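Outer membrane protein SusF (Bacteroides thetaiotaomicron, PDB 4FE9) binds starch at the cell surface through its carbohydrate-binding modules, before the polysaccharide is imported into the periplasm for degradation. Local coordinates at residues 99-102 and 103-106. Residues are numbered along the deposited sequence; the frame is centred on the assembly and turned at random.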
loop_
_atom_site.group_PDB
_atom_site.type_symbol
_atom_site.label_atom_id
_atom_site.label_comp_id
_atom_site.label_asym_id
_atom_site.label_seq_id
_atom_site.Cartn_x
_atom_site.Cartn_y
_atom_site.Cartn_z
ATOM N N THR A 99 -8.495 21.040 -6.965
ATOM C CA THR A 99 -7.120 20.780 -7.380
ATOM C C THR A 99 -6.440 19.840 -6.353
ATOM O O THR A 99 -5.748 18.870 -6.726
ATOM C CB THR A 99 -6.280 22.131 -7.491
ATOM O OG1 THR A 99 -6.814 22.950 -8.542
ATOM C CG2 THR A 99 -4.803 21.817 -7.828
ATOM N N GLN A 100 -6.727 20.069 -5.071
ATOM C CA GLN A 100 -6.038 19.330 -4.009
ATOM C C GLN A 100 -6.585 17.898 -3.924
ATOM O O GLN A 100 -5.835 16.972 -3.902
ATOM C CB GLN A 100 -6.154 20.088 -2.673
ATOM C CG GLN A 100 -5.436 21.476 -2.681
ATOM C CD GLN A 100 -5.460 22.169 -1.314
ATOM O OE1 GLN A 100 -5.343 21.525 -0.303
ATOM N NE2 GLN A 100 -5.524 23.498 -1.314
ATOM N N GLU A 101 -7.876 17.745 -4.152
ATOM C CA GLU A 101 -8.473 16.409 -4.341
ATOM C C GLU A 101 -7.930 15.638 -5.534
ATOM O O GLU A 101 -7.457 14.516 -5.381
ATOM C CB GLU A 101 -9.988 16.497 -4.429
ATOM C CG GLU A 101 -10.600 16.969 -3.154
ATOM C CD GLU A 101 -10.671 15.854 -2.092
ATOM O OE1 GLU A 101 -10.286 14.682 -2.399
ATOM O OE2 GLU A 101 -11.126 16.153 -0.955
ATOM N N ALA A 102 -7.910 16.270 -6.702
ATOM C CA ALA A 102 -7.353 15.632 -7.885
ATOM C C ALA A 102 -5.986 15.046 -7.623
ATOM O O ALA A 102 -5.657 13.999 -8.169
ATOM C CB ALA A 102 -7.286 16.603 -9.038
ATOM N N TYR A 103 -5.125 15.807 -6.926
ATOM C CA TYR A 103 -3.747 15.378 -6.733
ATOM C C TYR A 103 -3.524 14.680 -5.388
ATOM O O TYR A 103 -2.397 14.378 -5.030
ATOM C CB TYR A 103 -2.768 16.557 -6.905
ATOM C CG TYR A 103 -2.576 16.983 -8.361
ATOM C CD1 TYR A 103 -1.630 16.356 -9.162
ATOM C CD2 TYR A 103 -3.431 17.924 -8.953
ATOM C CE1 TYR A 103 -1.495 16.679 -10.523
ATOM C CE2 TYR A 103 -3.280 18.291 -10.310
ATOM C CZ TYR A 103 -2.313 17.632 -11.087
ATOM O OH TYR A 103 -2.136 17.962 -12.408
ATOM N N LYS A 104 -4.603 14.510 -4.620
ATOM C CA LYS A 104 -4.530 14.000 -3.220
ATOM C C LYS A 104 -3.418 14.663 -2.419
ATOM O O LYS A 104 -2.655 13.981 -1.731
ATOM C CB LYS A 104 -4.316 12.482 -3.214
ATOM C CG LYS A 104 -5.467 11.688 -3.837
ATOM C CD LYS A 104 -6.538 11.400 -2.800
ATOM C CE LYS A 104 -7.718 10.661 -3.415
ATOM N NZ LYS A 104 -8.752 11.624 -3.836
ATOM N N SER A 105 -3.316 15.991 -2.508
ATOM C CA SER A 105 -2.176 16.680 -1.924
ATOM C C SER A 105 -2.453 18.150 -1.689
ATOM O O SER A 105 -2.990 18.858 -2.581
ATOM C CB SER A 105 -0.968 16.496 -2.819
ATOM O OG SER A 105 0.082 17.321 -2.439
ATOM N N ARG A 106 -2.072 18.638 -0.507
ATOM C CA ARG A 106 -2.057 20.043 -0.258
ATOM C C ARG A 106 -0.711 20.681 -0.544
ATOM O O ARG A 106 -0.531 21.864 -0.298
ATOM C CB ARG A 106 -2.499 20.339 1.146
ATOM C CG ARG A 106 -3.750 19.520 1.564
ATOM C CD ARG A 106 -4.367 20.124 2.836
ATOM N NE ARG A 106 -4.975 21.405 2.544
ATOM C CZ ARG A 106 -5.516 22.218 3.443
ATOM N NH1 ARG A 106 -5.637 21.840 4.714
ATOM N NH2 ARG A 106 -5.968 23.419 3.062
HETATM O O HOH W 1 -4.395 24.966 1.010
#
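Gln100 reaches from the last turn of helix 92-102 to Arg106 in the loop that follows. Its CB lies 3.4 Å from the carbonyl O of Ser105, and CG passes the same oxygen. An extended chi2 of -175° carries the amide out to Arg106, and chi3 turns OE1 to face NE, which donates a bond of 2.9 Å lying in the amide's carbonyl plane. Amide and guanidinium are nearly coplanar, 24° apart, and one water accepts from Gln100 NE2 and, weakly, from Arg106 NH2. NE2 also bonds Asp96, while Arg106 NH1 reaches the carbonyl of Val225 and the guanidinium makes a cation-pi contact with Trp227. Cutting Arg106 back to alanine would probably leave Gln100 OE1 without this donor and Val225 O and Trp227 without their cationic partner, the amide then being held through NE2. The backbone closes in a Schellman motif: Ser105 N bonds Gln100 O at 3.0 Å, Lys104 N bonds Glu101 O, and Lys104 takes positive phi. Lys104 folds back until NZ stands 3.7 Å from Glu101 OE1, a long salt bridge. The helix end is thus capped by its own backbone, and Arg106, held by Gln100, joins it to carbohydrate-binding module 1.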